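Local coordinates for transcription regulator (Haloarcula marismortui ATCC 43049, PDB 3CRJ), which probably binds cis-regulatory DNA through a predicted helix-turn-helix motif and acts as a dimeric transcriptional repressor of the TetR family, at residues H158-R161 with S162-I166; A170-R173 with A174-D178; D179-E182 with L183-A186. All coordinates share one frame; numbering follows the deposited sequence.

Interaction 1: residues H158-R161 with S162-I166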
loop_
_atom_site.group_PDB
_atom_site.type_symbol
_atom_site.label_atom_id
_atom_site.label_comp_id
_atom_site.label_asym_id
_atom_site.label_seq_id
_atom_site.Cartn_x
_atom_site.Cartn_y
_atom_site.Cartn_z
ATOM N N HIS A 158 -1.009 -19.618 2.390
ATOM C CA HIS A 158 -2.107 -18.686 2.382
ATOM C C HIS A 158 -2.257 -17.911 3.672
ATOM O O HIS A 158 -2.596 -16.739 3.661
ATOM C CB HIS A 158 -3.431 -19.348 2.075
ATOM C CG HIS A 158 -4.562 -18.399 2.219
ATOM N ND1 HIS A 158 -4.889 -17.502 1.232
ATOM C CD2 HIS A 158 -5.365 -18.121 3.276
ATOM C CE1 HIS A 158 -5.877 -16.733 1.660
ATOM N NE2 HIS A 158 -6.179 -17.085 2.900
ATOM N N VAL A 159 -2.044 -18.565 4.796
ATOM C CA VAL A 159 -1.946 -17.791 6.022
ATOM C C VAL A 159 -0.846 -16.732 5.923
ATOM O O VAL A 159 -1.084 -15.570 6.271
ATOM C CB VAL A 159 -1.847 -18.674 7.301
ATOM C CG1 VAL A 159 -1.736 -17.823 8.527
ATOM C CG2 VAL A 159 -3.071 -19.522 7.416
ATOM N N THR A 160 0.336 -17.073 5.415
ATOM C CA THR A 160 1.396 -16.052 5.442
ATOM C C THR A 160 1.185 -14.951 4.393
ATOM O O THR A 160 1.546 -13.794 4.612
ATOM C CB THR A 160 2.844 -16.626 5.465
ATOM O OG1 THR A 160 3.611 -16.163 4.337
ATOM C CG2 THR A 160 2.840 -18.126 5.558
ATOM N N ARG A 161 0.570 -15.318 3.277
ATOM C CA ARG A 161 0.154 -14.335 2.294
ATOM C C ARG A 161 -0.843 -13.353 2.912
ATOM O O ARG A 161 -0.764 -12.144 2.680
ATOM C CB ARG A 161 -0.436 -15.026 1.064
ATOM C CG ARG A 161 -1.409 -14.154 0.280
ATOM C CD ARG A 161 -0.780 -12.830 -0.192
ATOM N NE ARG A 161 0.258 -13.078 -1.191
ATOM C CZ ARG A 161 0.018 -13.306 -2.481
ATOM N NH1 ARG A 161 -1.232 -13.296 -2.951
ATOM N NH2 ARG A 161 1.029 -13.535 -3.304
ATOM N N SER A 162 -1.769 -13.884 3.708
ATOM C CA SER A 162 -2.692 -13.075 4.471
ATOM C C SER A 162 -1.999 -12.073 5.413
ATOM O O SER A 162 -2.330 -10.873 5.417
ATOM C CB SER A 162 -3.634 -13.970 5.253
ATOM O OG SER A 162 -4.726 -14.412 4.456
ATOM N N LEU A 163 -1.033 -12.537 6.198
ATOM C CA LEU A 163 -0.299 -11.604 7.041
ATOM C C LEU A 163 0.479 -10.594 6.205
ATOM O O LEU A 163 0.735 -9.456 6.654
ATOM C CB LEU A 163 0.628 -12.312 8.010
ATOM C CG LEU A 163 -0.055 -13.136 9.087
ATOM C CD1 LEU A 163 0.951 -14.048 9.749
ATOM C CD2 LEU A 163 -0.670 -12.213 10.108
ATOM N N LEU A 164 0.845 -10.987 4.990
ATOM C CA LEU A 164 1.617 -10.081 4.131
ATOM C C LEU A 164 0.745 -8.925 3.703
ATOM O O LEU A 164 1.226 -7.792 3.586
ATOM C CB LEU A 164 2.144 -10.801 2.887
ATOM C CG LEU A 164 3.601 -11.262 2.819
ATOM C CD1 LEU A 164 4.234 -11.447 4.208
ATOM C CD2 LEU A 164 3.695 -12.559 1.979
ATOM N N THR A 165 -0.531 -9.231 3.461
ATOM C CA THR A 165 -1.466 -8.232 3.005
ATOM C C THR A 165 -1.735 -7.221 4.107
ATOM O O THR A 165 -1.623 -6.009 3.891
ATOM C CB THR A 165 -2.765 -8.855 2.491
ATOM O OG1 THR A 165 -2.455 -9.780 1.438
ATOM C CG2 THR A 165 -3.682 -7.759 1.961
ATOM N N ILE A 166 -2.050 -7.728 5.293
ATOM C CA ILE A 166 -2.206 -6.894 6.488
ATOM C C ILE A 166 -0.984 -5.987 6.596
ATOM O O ILE A 166 -1.140 -4.776 6.623
ATOM C CB ILE A 166 -2.477 -7.754 7.772
ATOM C CG1 ILE A 166 -3.826 -8.453 7.639
ATOM C CG2 ILE A 166 -2.409 -6.926 9.055
ATOM C CD1 ILE A 166 -3.952 -9.696 8.475
#

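Interaction 2: residues A170-R173 with A174-D178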
loop_
_atom_site.group_PDB
_atom_site.type_symbol
_atom_site.label_atom_id
_atom_site.label_comp_id
_atom_site.label_asym_id
_atom_site.label_seq_id
_atom_site.Cartn_x
_atom_site.Cartn_y
_atom_site.Cartn_z
ATOM N N ALA A 170 -1.208 -1.806 6.278
ATOM C CA ALA A 170 -0.798 -0.888 7.320
ATOM C C ALA A 170 0.184 0.152 6.790
ATOM O O ALA A 170 0.038 1.330 7.089
ATOM C CB ALA A 170 -0.180 -1.669 8.453
ATOM N N ARG A 171 1.179 -0.267 6.010
ATOM C CA ARG A 171 2.210 0.671 5.564
ATOM C C ARG A 171 1.653 1.738 4.613
ATOM O O ARG A 171 2.141 2.872 4.595
ATOM C CB ARG A 171 3.379 -0.035 4.874
ATOM C CG ARG A 171 4.226 -0.903 5.724
ATOM C CD ARG A 171 4.841 -1.918 4.808
ATOM N NE ARG A 171 5.871 -2.724 5.439
ATOM C CZ ARG A 171 6.457 -3.761 4.843
ATOM N NH1 ARG A 171 6.111 -4.112 3.614
ATOM N NH2 ARG A 171 7.383 -4.463 5.474
ATOM N N THR A 172 0.667 1.358 3.809
ATOM C CA THR A 172 0.065 2.275 2.868
ATOM C C THR A 172 -0.825 3.261 3.607
ATOM O O THR A 172 -0.773 4.476 3.333
ATOM C CB THR A 172 -0.765 1.545 1.811
ATOM O OG1 THR A 172 0.016 0.486 1.260
ATOM C CG2 THR A 172 -1.124 2.466 0.687
ATOM N N ARG A 173 -1.638 2.756 4.532
ATOM C CA ARG A 173 -2.621 3.589 5.204
ATOM C C ARG A 173 -1.929 4.501 6.205
ATOM O O ARG A 173 -2.410 5.598 6.494
ATOM C CB ARG A 173 -3.690 2.748 5.896
ATOM C CG ARG A 173 -4.499 1.848 4.988
ATOM C CD ARG A 173 -5.524 1.010 5.782
ATOM N NE ARG A 173 -6.383 1.864 6.597
ATOM C CZ ARG A 173 -7.450 2.506 6.138
ATOM N NH1 ARG A 173 -7.816 2.385 4.864
ATOM N NH2 ARG A 173 -8.156 3.280 6.950
ATOM N N ALA A 174 -0.794 4.049 6.732
ATOM C CA ALA A 174 -0.054 4.881 7.676
ATOM C C ALA A 174 0.476 6.103 6.963
ATOM O O ALA A 174 0.392 7.190 7.506
ATOM C CB ALA A 174 1.073 4.120 8.372
ATOM N N VAL A 175 0.997 5.943 5.753
ATOM C CA VAL A 175 1.442 7.122 5.017
ATOM C C VAL A 175 0.258 7.856 4.407
ATOM O O VAL A 175 0.120 9.078 4.615
ATOM C CB VAL A 175 2.650 6.885 4.015
ATOM C CG1 VAL A 175 2.702 5.536 3.565
ATOM C CG2 VAL A 175 2.576 7.806 2.823
HETATM N N MSE A 176 -0.618 7.125 3.709
HETATM C CA MSE A 176 -1.780 7.749 3.030
HETATM C C MSE A 176 -2.653 8.544 4.020
HETATM O O MSE A 176 -3.260 9.540 3.648
HETATM C CB MSE A 176 -2.620 6.705 2.286
HETATM C CG MSE A 176 -3.596 7.230 1.213
HETATM SE SE MSE A 176 -5.352 6.193 1.145
HETATM C CE MSE A 176 -4.778 4.443 1.791
ATOM N N LEU A 177 -2.688 8.132 5.278
ATOM C CA LEU A 177 -3.492 8.844 6.256
ATOM C C LEU A 177 -2.672 9.620 7.273
ATOM O O LEU A 177 -3.220 10.150 8.235
ATOM C CB LEU A 177 -4.484 7.882 6.947
ATOM C CG LEU A 177 -5.555 7.309 6.000
ATOM C CD1 LEU A 177 -6.357 6.177 6.621
ATOM C CD2 LEU A 177 -6.489 8.409 5.532
ATOM N N ASP A 178 -1.363 9.693 7.056
ATOM C CA ASP A 178 -0.435 10.341 7.996
ATOM C C ASP A 178 -0.729 9.981 9.457
ATOM O O ASP A 178 -0.848 10.853 10.323
ATOM C CB ASP A 178 -0.439 11.863 7.794
ATOM C CG ASP A 178 0.726 12.559 8.489
ATOM O OD1 ASP A 178 1.761 11.914 8.778
ATOM O OD2 ASP A 178 0.589 13.761 8.762
#

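Interaction 3: residues D179-E182 with L183-A186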
loop_
_atom_site.group_PDB
_atom_site.type_symbol
_atom_site.label_atom_id
_atom_site.label_comp_id
_atom_site.label_asym_id
_atom_site.label_seq_id
_atom_site.Cartn_x
_atom_site.Cartn_y
_atom_site.Cartn_z
ATOM N N ASP A 179 -0.859 8.683 9.714
ATOM C CA ASP A 179 -1.192 8.186 11.042
ATOM C C ASP A 179 -0.434 6.881 11.277
ATOM O O ASP A 179 -0.580 5.917 10.542
ATOM C CB ASP A 179 -2.716 8.002 11.173
ATOM C CG ASP A 179 -3.181 7.587 12.611
ATOM O OD1 ASP A 179 -2.450 7.780 13.624
ATOM O OD2 ASP A 179 -4.323 7.070 12.723
ATOM N N THR A 180 0.416 6.875 12.292
ATOM C CA THR A 180 1.148 5.664 12.647
ATOM C C THR A 180 0.274 4.749 13.496
ATOM O O THR A 180 0.656 3.600 13.769
ATOM C CB THR A 180 2.483 5.960 13.401
ATOM O OG1 THR A 180 2.192 6.455 14.726
ATOM C CG2 THR A 180 3.353 6.956 12.621
ATOM N N GLU A 181 -0.895 5.242 13.915
ATOM C CA GLU A 181 -1.854 4.352 14.582
ATOM C C GLU A 181 -2.302 3.185 13.688
ATOM O O GLU A 181 -2.705 2.160 14.197
ATOM C CB GLU A 181 -3.073 5.111 15.096
ATOM C CG GLU A 181 -2.857 5.820 16.439
ATOM C CD GLU A 181 -1.992 5.003 17.408
ATOM O OE1 GLU A 181 -0.893 5.510 17.750
ATOM O OE2 GLU A 181 -2.391 3.864 17.808
ATOM N N GLU A 182 -2.220 3.367 12.369
ATOM C CA GLU A 182 -2.603 2.376 11.390
ATOM C C GLU A 182 -1.825 1.069 11.514
ATOM O O GLU A 182 -2.355 -0.022 11.242
ATOM C CB GLU A 182 -2.366 2.917 9.990
ATOM C CG GLU A 182 -3.245 4.068 9.630
ATOM C CD GLU A 182 -4.675 3.675 9.354
ATOM O OE1 GLU A 182 -5.549 4.557 9.504
ATOM O OE2 GLU A 182 -4.932 2.517 8.960
ATOM N N LEU A 183 -0.564 1.185 11.908
ATOM C CA LEU A 183 0.239 0.018 12.140
ATOM C C LEU A 183 -0.187 -0.630 13.447
ATOM O O LEU A 183 -0.165 -1.859 13.573
ATOM C CB LEU A 183 1.729 0.390 12.169
ATOM C CG LEU A 183 2.298 1.231 11.022
ATOM C CD1 LEU A 183 3.636 1.860 11.413
ATOM C CD2 LEU A 183 2.437 0.409 9.771
ATOM N N GLU A 184 -0.565 0.186 14.423
ATOM C CA GLU A 184 -0.882 -0.341 15.738
ATOM C C GLU A 184 -2.195 -1.132 15.647
ATOM O O GLU A 184 -2.297 -2.235 16.213
ATOM C CB GLU A 184 -0.916 0.767 16.791
ATOM C CG GLU A 184 -1.193 0.329 18.233
ATOM C CD GLU A 184 -0.061 -0.531 18.866
ATOM O OE1 GLU A 184 -0.028 -1.781 18.654
ATOM O OE2 GLU A 184 0.778 0.051 19.616
ATOM N N THR A 185 -3.169 -0.623 14.887
ATOM C CA THR A 185 -4.393 -1.398 14.659
ATOM C C THR A 185 -4.110 -2.645 13.808
ATOM O O THR A 185 -4.654 -3.740 14.093
ATOM C CB THR A 185 -5.552 -0.605 14.009
ATOM O OG1 THR A 185 -5.403 -0.650 12.592
ATOM C CG2 THR A 185 -5.636 0.862 14.496
ATOM N N ALA A 186 -3.281 -2.496 12.775
ATOM C CA ALA A 186 -2.890 -3.650 11.945
ATOM C C ALA A 186 -2.166 -4.740 12.734
ATOM O O ALA A 186 -2.347 -5.926 12.470
ATOM C CB ALA A 186 -2.059 -3.228 10.749
#

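Interaction 1: residues H158-R161 with S162-I166
R161 and T165 meet one helical turn apart, and the carbonyl of R161 takes two bonds from T165. T165 N lies 3.0 Å from R161 O, and the hydroxyl OG1 lies 3.2 Å from R161 O. The two donors come from opposite faces of the carbonyl plane. The hydroxyl can bend back because T165 OG1 sits beside its own backbone N (chi1 -57°). A valine in place of T165 would probably leave R161 O with the amide alone and put a methyl group where the hydroxyl bond had been. The R161 side chain crosses this hydroxyl at an angle, with CD 3.8 Å from T165 OG1. Its chain bends twice, and its NH1 makes a salt bridge to E182 and a hydrogen bond to T185, both of the second subunit.

The frame is the regular i to i+4 pattern of helix 156-176. This helix and helix 181-198 both touch the second subunit, consistent with the helical dimer interface of TetR-family regulators. S162 N bonds to H158 O (3.0 Å), and L163 N bonds to V159 O (3.0 Å) in the carbonyl plane. T160 O receives L164 N at 2.9 Å.

S162 OG also lies 3.3 Å from H158 O, at best a weak bond. Its stronger partners are Y193 OH of the same chain and T189 OG1 of the second subunit. The imidazole of H158 sits obliquely to this hydroxyl, with NE2 3.4 Å from S162 OG. That nitrogen is hydrogen-bonded to E192 of the second subunit. The buried L164 packs on D131 and V134 of helix 121-148 and on R173 of the second subunit.

Interaction 2: residues A170-R173 with A174-D178
R173 and L177 run side by side and point the same way. The methyl CD1 of L177 lies over one face of the R173 guanidinium, 3.4 Å from NH2. R173 reaches it with CG anti to the carbonyl carbon (chi1 -60°) and a bend at chi3. The methyl of selenomethionine M176 packs lower on the same arginine, with CE 4.1 Å from R173 CG.

The backbone bonds are uneven. A174 N to A170 O is 2.9 Å, and M176 N to T172 O is 2.7 Å. V175 N to R171 O is a weak bond at 3.5 Å. L177 N reaches R173 O at 2.8 Å, but from 40° out of the carbonyl plane. The helix ends here in a Schellman motif, with D178 at positive phi as the C-prime residue. D178 N bonds to V175 O (2.9 Å) and D179 N turns back to A174 O.

The charged group of R173 is shared between subunits. Its NE pairs with E182 of the same chain, and its NH1 with D168 and D131 of the second subunit. T172 OG1 meets T172 OG1 of the second subunit and also bonds to D168 O.

Around this helix end, A170 and A174 rest on helix 181-198, while R171 and V175 touch helix 104-115. M176 packs on R114 of the second subunit.

Interaction 3: residues D179-E182 with L183-A186
E181 and E184 lie side by side and point the same way, with their carboxylate planes 36° apart. The touching atom is E181 OE2, which sits 3.6 Å from E184 CB. The chain of E181 is bent at chi2 (-38°), and this brings the carboxylate alongside the stem of E184. With CG anti to its backbone N (chi1 -178°), E184 carries its end away, and only its CB and CG lie near E181 OE2.

T185 straddles two carbonyls of the preceding turn. Its methyl CG2 lies 3.2 Å from E181 O. Its hydroxyl OG1 makes a weak bond to E182 O, at 3.4 Å. T185 N points nearly straight at E181 O, 2.9 Å away. A186 N bonds to E182 O at 3.1 Å.

At the start of the helix, D179 OD1 accepts E181 N at 3.0 Å, a capping bond from above the carboxylate plane. E182 forms a salt bridge with R173 of the same chain. L183 packs on A170 and A174 of helix 156-176.

D179, E181 and E184 bring negative charge to the start of helix 181-198, probably suiting the helix dipole. E181 OE2 and E184 OE2, 5.3 Å apart, are likely to repel mildly.

How the interactions relate
The three contacts follow one another along two successive helices. Interactions 1 and 2 lie on helix 156-176, with centres about 18 Å apart; they are joined along the helix backbone, where I166 O lies 3.0 Å from A170 N. Interaction 3 opens the next helix, and its centre is about 8 Å from that of interaction 2. Several contacts join those two, among them a salt bridge from R173 NE to E182 OE2 (2.8 Å) and packing of A170 CB on A186 CB (3.4 Å). Interaction 1 meets interaction 3 where I166 CG2 lies 3.6 Å from A186 O, though their centres are about 17 Å apart. All three also touch the second subunit.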